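Local coordinates for nitrilotriacetate monooxygenase (Burkholderia pseudomallei, PDB 3SDO), which oxidises nitrilotriacetate with molecular oxygen as a flavin-dependent monooxygenase of the bacterial luciferase-like family, at the interface of chains A and B. Residues are numbered along the deposited sequence; one frame, centred on the assembly and turned at random. Chains: chain A/B, Nitrilotriacetate monooxygenase.

Contact 1: the interface of chains A and B. Residues chain A 168, 182-183, 188; chain B 65, 67, 74.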
loop_
_atom_site.group_PDB
_atom_site.type_symbol
_atom_site.label_atom_id
_atom_site.label_comp_id
_atom_site.label_asym_id
_atom_site.label_seq_id
_atom_site.Cartn_x
_atom_site.Cartn_y
_atom_site.Cartn_z
ATOM N N TRP A 168 -19.086 -9.762 5.567
ATOM C CA TRP A 168 -18.999 -10.522 6.823
ATOM C C TRP A 168 -19.649 -9.792 7.987
ATOM O O TRP A 168 -19.118 -8.788 8.446
ATOM C CB TRP A 168 -17.527 -10.757 7.164
ATOM C CG TRP A 168 -16.869 -11.790 6.285
ATOM C CD1 TRP A 168 -16.135 -11.568 5.148
ATOM C CD2 TRP A 168 -16.876 -13.186 6.490
ATOM N NE1 TRP A 168 -15.719 -12.755 4.615
ATOM C CE2 TRP A 168 -16.156 -13.771 5.425
ATOM C CE3 TRP A 168 -17.450 -14.016 7.458
ATOM C CZ2 TRP A 168 -15.983 -15.133 5.312
ATOM C CZ3 TRP A 168 -17.276 -15.366 7.343
ATOM C CH2 TRP A 168 -16.556 -15.919 6.274
ATOM N N PHE A 182 -16.892 -23.050 12.114
ATOM C CA PHE A 182 -15.978 -21.926 12.010
ATOM C C PHE A 182 -16.724 -20.598 11.859
ATOM O O PHE A 182 -16.317 -19.581 12.431
ATOM C CB PHE A 182 -15.037 -22.147 10.842
ATOM C CG PHE A 182 -13.973 -21.097 10.711
ATOM C CD1 PHE A 182 -14.045 -20.136 9.715
ATOM C CD2 PHE A 182 -12.913 -21.067 11.594
ATOM C CE1 PHE A 182 -13.063 -19.190 9.581
ATOM C CE2 PHE A 182 -11.926 -20.096 11.488
ATOM C CZ PHE A 182 -11.996 -19.160 10.489
ATOM N N PHE A 183 -17.804 -20.594 11.082
ATOM C CA PHE A 183 -18.608 -19.386 10.880
ATOM C C PHE A 183 -20.079 -19.723 10.640
ATOM O O PHE A 183 -20.400 -20.865 10.297
ATOM C CB PHE A 183 -18.062 -18.589 9.692
ATOM C CG PHE A 183 -18.420 -19.166 8.341
ATOM C CD1 PHE A 183 -17.897 -20.370 7.917
ATOM C CD2 PHE A 183 -19.278 -18.496 7.490
ATOM C CE1 PHE A 183 -18.217 -20.899 6.649
ATOM C CE2 PHE A 183 -19.599 -19.027 6.241
ATOM C CZ PHE A 183 -19.063 -20.234 5.829
ATOM N N LEU A 188 -22.657 -14.440 6.226
ATOM C CA LEU A 188 -21.761 -14.147 5.091
ATOM C C LEU A 188 -22.628 -13.872 3.894
ATOM O O LEU A 188 -23.541 -14.656 3.608
ATOM C CB LEU A 188 -20.880 -15.344 4.771
ATOM C CG LEU A 188 -20.046 -15.300 3.480
ATOM C CD1 LEU A 188 -19.082 -14.131 3.479
ATOM C CD2 LEU A 188 -19.283 -16.620 3.262
ATOM N N VAL B 65 -14.116 -16.539 -2.709
ATOM C CA VAL B 65 -14.684 -17.202 -1.535
ATOM C C VAL B 65 -16.018 -17.817 -1.901
ATOM O O VAL B 65 -16.802 -17.210 -2.643
ATOM C CB VAL B 65 -15.002 -16.169 -0.416
ATOM C CG1 VAL B 65 -15.729 -16.838 0.750
ATOM C CG2 VAL B 65 -13.767 -15.502 0.050
ATOM N N PRO B 67 -19.155 -20.445 0.404
ATOM C CA PRO B 67 -19.494 -21.033 1.705
ATOM C C PRO B 67 -18.712 -22.301 2.082
ATOM O O PRO B 67 -18.661 -22.649 3.264
ATOM C CB PRO B 67 -20.981 -21.354 1.557
ATOM C CG PRO B 67 -21.481 -20.301 0.630
ATOM C CD PRO B 67 -20.360 -20.052 -0.350
ATOM N N LEU B 74 -11.512 -18.183 3.794
ATOM C CA LEU B 74 -12.664 -17.358 4.189
ATOM C C LEU B 74 -12.281 -15.985 4.736
ATOM O O LEU B 74 -13.011 -15.031 4.592
ATOM C CB LEU B 74 -13.484 -18.096 5.258
ATOM C CG LEU B 74 -14.241 -19.313 4.722
ATOM C CD1 LEU B 74 -14.725 -20.232 5.856
ATOM C CD2 LEU B 74 -15.387 -18.857 3.846
#
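B:Leu74, the last residue of helix 71-74, pushes its side chain among three aromatic residues of chain A, in a largely hydrophobic part of the two-fold symmetric interface. Its two methyl groups part company there. CD1 goes to A:Phe183, approaching from above the ring plane but displaced past the CD1-CE1 rim, 3.6 Å from ring atom CE1; the two side chains cross at about a right angle. CD2 goes to A:Trp168, meeting the indole edge-on and in plane at the benzo end, 4.0 Å from CH2. With CG beside its backbone N (chi1 -71°) and CD1 extended away from CA (chi2 164°), B:Leu74 can serve both rings at once. A:Phe182 runs antiparallel to the leucine and touches the same CD1 methyl through its own CD1, at 3.9 Å. Within chain A, A:Leu188 backs the tryptophan: its CD1 sits over the centre of one indole face, 3.5 Å above the plane, and should steady the ring against the leucine. The other methyl of A:Leu188, CD2, turns toward B:Val65 CG1 in a looser contact of 4.4 Å. At the tip of the A:Phe183 ring, beside the atom that meets the leucine, the backbone carbonyl O of B:Pro67 lies in the ring plane, 3.5 Å from CZ.

Contact 2: the interface of chains A and B. Residues chain A 168, 173, 175, 205-207; chain B 37, 74-75.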
loop_
_atom_site.group_PDB
_atom_site.type_symbol
_atom_site.label_atom_id
_atom_site.label_comp_id
_atom_site.label_asym_id
_atom_site.label_seq_id
_atom_site.Cartn_x
_atom_site.Cartn_y
_atom_site.Cartn_z
ATOM N N TRP A 168 -19.086 -9.762 5.567
ATOM C CA TRP A 168 -18.999 -10.522 6.823
ATOM C C TRP A 168 -19.649 -9.792 7.987
ATOM O O TRP A 168 -19.118 -8.788 8.446
ATOM C CB TRP A 168 -17.527 -10.757 7.164
ATOM C CG TRP A 168 -16.869 -11.790 6.285
ATOM C CD1 TRP A 168 -16.135 -11.568 5.148
ATOM C CD2 TRP A 168 -16.876 -13.186 6.490
ATOM N NE1 TRP A 168 -15.719 -12.755 4.615
ATOM C CE2 TRP A 168 -16.156 -13.771 5.425
ATOM C CE3 TRP A 168 -17.450 -14.016 7.458
ATOM C CZ2 TRP A 168 -15.983 -15.133 5.312
ATOM C CZ3 TRP A 168 -17.276 -15.366 7.343
ATOM C CH2 TRP A 168 -16.556 -15.919 6.274
ATOM N N LEU A 173 -17.930 -14.820 12.502
ATOM C CA LEU A 173 -16.820 -15.763 12.688
ATOM C C LEU A 173 -16.883 -16.377 14.087
ATOM O O LEU A 173 -16.310 -15.851 15.054
ATOM C CB LEU A 173 -15.473 -15.084 12.417
ATOM C CG LEU A 173 -15.253 -14.733 10.948
ATOM C CD1 LEU A 173 -14.068 -13.789 10.787
ATOM C CD2 LEU A 173 -15.028 -16.000 10.144
ATOM N N ARG A 175 -15.985 -19.576 15.223
ATOM C CA ARG A 175 -14.806 -20.342 15.662
ATOM C C ARG A 175 -15.063 -21.194 16.912
ATOM O O ARG A 175 -14.367 -21.075 17.926
ATOM C CB ARG A 175 -13.634 -19.391 15.880
ATOM C CG ARG A 175 -13.378 -18.445 14.736
ATOM C CD ARG A 175 -11.938 -17.948 14.754
ATOM N NE ARG A 175 -11.648 -16.883 13.800
ATOM C CZ ARG A 175 -11.926 -15.587 13.980
ATOM N NH1 ARG A 175 -12.551 -15.163 15.061
ATOM N NH2 ARG A 175 -11.582 -14.705 13.052
ATOM N N ASN A 205 -12.986 -11.593 1.152
ATOM C CA ASN A 205 -12.292 -12.586 1.979
ATOM C C ASN A 205 -11.560 -11.973 3.180
ATOM O O ASN A 205 -10.540 -12.483 3.641
ATOM C CB ASN A 205 -11.364 -13.484 1.141
ATOM C CG ASN A 205 -10.279 -12.718 0.423
ATOM O OD1 ASN A 205 -10.225 -11.494 0.478
ATOM N ND2 ASN A 205 -9.409 -13.447 -0.267
ATOM N N ILE A 206 -12.123 -10.892 3.708
ATOM C CA ILE A 206 -11.644 -10.315 4.962
ATOM C C ILE A 206 -12.818 -9.640 5.670
ATOM O O ILE A 206 -13.757 -9.127 5.027
ATOM C CB ILE A 206 -10.479 -9.350 4.734
ATOM C CG1 ILE A 206 -9.896 -8.893 6.072
ATOM C CG2 ILE A 206 -10.936 -8.159 3.867
ATOM C CD1 ILE A 206 -8.576 -8.109 5.931
ATOM N N ARG A 207 -12.764 -9.674 6.995
ATOM C CA ARG A 207 -13.856 -9.192 7.845
ATOM C C ARG A 207 -13.845 -7.666 8.001
ATOM O O ARG A 207 -12.955 -6.972 7.469
ATOM C CB ARG A 207 -13.761 -9.846 9.227
ATOM C CG ARG A 207 -12.487 -9.498 10.014
ATOM C CD ARG A 207 -12.692 -9.786 11.470
ATOM N NE ARG A 207 -13.704 -8.883 12.026
ATOM C CZ ARG A 207 -14.430 -9.125 13.102
ATOM N NH1 ARG A 207 -14.264 -10.255 13.790
ATOM N NH2 ARG A 207 -15.333 -8.222 13.503
ATOM N N VAL B 37 -6.483 -14.019 10.881
ATOM C CA VAL B 37 -6.649 -12.569 10.885
ATOM C C VAL B 37 -6.231 -11.926 12.226
ATOM O O VAL B 37 -6.863 -10.989 12.722
ATOM C CB VAL B 37 -8.055 -12.168 10.439
ATOM C CG1 VAL B 37 -8.176 -12.431 8.930
ATOM C CG2 VAL B 37 -9.150 -12.921 11.252
ATOM N N LEU B 74 -11.512 -18.183 3.794
ATOM C CA LEU B 74 -12.664 -17.358 4.189
ATOM C C LEU B 74 -12.281 -15.985 4.736
ATOM O O LEU B 74 -13.011 -15.031 4.592
ATOM C CB LEU B 74 -13.484 -18.096 5.258
ATOM C CG LEU B 74 -14.241 -19.313 4.722
ATOM C CD1 LEU B 74 -14.725 -20.232 5.856
ATOM C CD2 LEU B 74 -15.387 -18.857 3.846
ATOM N N ASN B 75 -11.143 -15.899 5.406
ATOM C CA ASN B 75 -10.741 -14.655 6.031
ATOM C C ASN B 75 -9.235 -14.636 6.243
ATOM O O ASN B 75 -8.718 -15.394 7.025
ATOM C CB ASN B 75 -11.472 -14.437 7.369
ATOM C CG ASN B 75 -12.138 -13.106 7.437
ATOM O OD1 ASN B 75 -11.634 -12.182 8.060
ATOM N ND2 ASN B 75 -13.273 -12.975 6.742
#
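In this luciferase-like monooxygenase, the C-terminal end of helix 71-74 of chain B and the residue just after it, B:Asn75, meet loop segments of chain A. The B:Asn75 amide stands on end over one face of the A:Trp168 indole: the two planes are 89° apart, and ND2 lies 3.2 Å from NE1, above the ring and offset toward its rim. ND2 also donates to the backbone O of B:Leu74 at 3.0 Å, from a position tilted 31° off that carbonyl plane, so that the side chain folds back over the helix end. This bond back to B:Leu74 probably limits rotation of the amide; the side chain leaves the backbone in a nearly eclipsed chi1 of -127°. The other end of the amide, OD1, receives a weak hydrogen bond from the backbone N of A:Arg207 at 3.0 Å, and A:Arg207 CB lies close beside it. A:Leu173 CD1 packs over one face of the amide, 3.9 Å from B:Asn75 CG, and A:Ile206 CA lies on the opposite side, offset from CG and 3.8 Å from it. Farther out, the guanidinium NH2 of A:Arg175 touches the CG2 methyl of B:Val37 at 3.5 Å, while A:Leu173 CB lies over one face of that guanidinium.

Contact 3: the interface of chains A and B. Residues chain A 201-203; chain B 64-65, 139.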
loop_
_atom_site.group_PDB
_atom_site.type_symbol
_atom_site.label_atom_id
_atom_site.label_comp_id
_atom_site.label_asym_id
_atom_site.label_seq_id
_atom_site.Cartn_x
_atom_site.Cartn_y
_atom_site.Cartn_z
ATOM N N GLU A 201 -19.052 -10.418 -7.933
ATOM C CA GLU A 201 -19.929 -11.311 -7.198
ATOM C C GLU A 201 -19.721 -11.226 -5.689
ATOM O O GLU A 201 -20.698 -11.237 -4.927
ATOM C CB GLU A 201 -19.719 -12.733 -7.689
ATOM C CG GLU A 201 -20.622 -13.768 -7.069
ATOM C CD GLU A 201 -20.371 -15.129 -7.672
ATOM O OE1 GLU A 201 -20.848 -15.362 -8.796
ATOM O OE2 GLU A 201 -19.666 -15.945 -7.032
ATOM N N GLY A 202 -18.459 -11.148 -5.262
ATOM C CA GLY A 202 -18.133 -11.272 -3.836
ATOM C C GLY A 202 -18.372 -12.708 -3.401
ATOM O O GLY A 202 -18.564 -13.581 -4.241
ATOM N N PRO A 203 -18.312 -12.983 -2.088
ATOM C CA PRO A 203 -18.027 -12.071 -1.014
ATOM C C PRO A 203 -16.551 -11.702 -0.944
ATOM O O PRO A 203 -15.709 -12.318 -1.608
ATOM C CB PRO A 203 -18.392 -12.872 0.243
ATOM C CG PRO A 203 -18.823 -14.238 -0.211
ATOM C CD PRO A 203 -18.373 -14.376 -1.614
ATOM N N TYR B 64 -11.115 -15.279 -4.053
ATOM C CA TYR B 64 -12.437 -15.838 -4.318
ATOM C C TYR B 64 -12.850 -16.655 -3.094
ATOM O O TYR B 64 -12.037 -17.380 -2.532
ATOM C CB TYR B 64 -12.425 -16.707 -5.586
ATOM C CG TYR B 64 -13.803 -17.168 -6.019
ATOM C CD1 TYR B 64 -14.721 -16.258 -6.505
ATOM C CD2 TYR B 64 -14.195 -18.499 -5.920
ATOM C CE1 TYR B 64 -15.983 -16.639 -6.882
ATOM C CE2 TYR B 64 -15.489 -18.902 -6.306
ATOM C CZ TYR B 64 -16.371 -17.955 -6.779
ATOM O OH TYR B 64 -17.650 -18.283 -7.186
ATOM N N VAL B 65 -14.116 -16.539 -2.709
ATOM C CA VAL B 65 -14.684 -17.202 -1.535
ATOM C C VAL B 65 -16.018 -17.817 -1.901
ATOM O O VAL B 65 -16.802 -17.210 -2.643
ATOM C CB VAL B 65 -15.002 -16.169 -0.416
ATOM C CG1 VAL B 65 -15.729 -16.838 0.750
ATOM C CG2 VAL B 65 -13.767 -15.502 0.050
ATOM N N ASN B 139 -15.033 -11.771 -9.584
ATOM C CA ASN B 139 -14.800 -10.616 -8.723
ATOM C C ASN B 139 -14.101 -9.463 -9.457
ATOM O O ASN B 139 -13.760 -8.445 -8.856
ATOM C CB ASN B 139 -14.009 -11.047 -7.481
ATOM C CG ASN B 139 -14.859 -11.866 -6.501
ATOM O OD1 ASN B 139 -16.084 -11.722 -6.451
ATOM N ND2 ASN B 139 -14.204 -12.700 -5.696
HETATM O O HOH W 1 -15.679 -14.234 -3.697
#
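Water 1 sits between the backbone carbonyl of A:Pro203 and two groups of chain B, joining the subunits where loops of both chains meet the end of the 3-10 helix 136-139 of chain B. It lies 2.8 Å from A:Pro203 O and 3.0 Å from the backbone N of B:Val65. The side-chain amide of B:Asn139 reaches it too, with ND2 2.9 Å away and the N-H pointing straight at the water (179° at H). The same amide spans the interface directly: its OD1 accepts a hydrogen bond of 2.7 Å from the backbone N of A:Gly202. The asparagine carbonyl thus reaches the backbone of A:Gly202 directly, and its NH2 reaches that of A:Pro203 through the water, which should hold the amide in this flip. Beside the water, A:Pro203, whose preceding peptide bond is cis, presents its ring obliquely to B:Val65, with CD 4.0 Å from CB. A:Glu201 extends toward B:Tyr64 with CG anti to its backbone N, and its carboxylate is turned 52° from the phenol ring. The phenol OH of B:Tyr64 donates to OE2 of A:Glu201 at 3.1 Å, approaching on the syn side, 16° out of the carboxylate plane.

Contacts 1 and 2 are neighbours, with C-alpha centres about 6 Å apart, and share A:Trp168 and B:Leu74: the tryptophan shows its edge to one and a face to the other. The C-alpha centre of contact 3 is about 11 Å from that of contact 1, with which it shares B:Val65, and about 13 Å from that of contact 2. The three form one continuous patch to which chain B contributes the 64-75 stretch throughout, with mainly hydrophobic packing in contact 1. Two-fold symmetry repeats the patch with the chains exchanged, consistent with a dimer, although the structure alone does not establish the oligomer in solution.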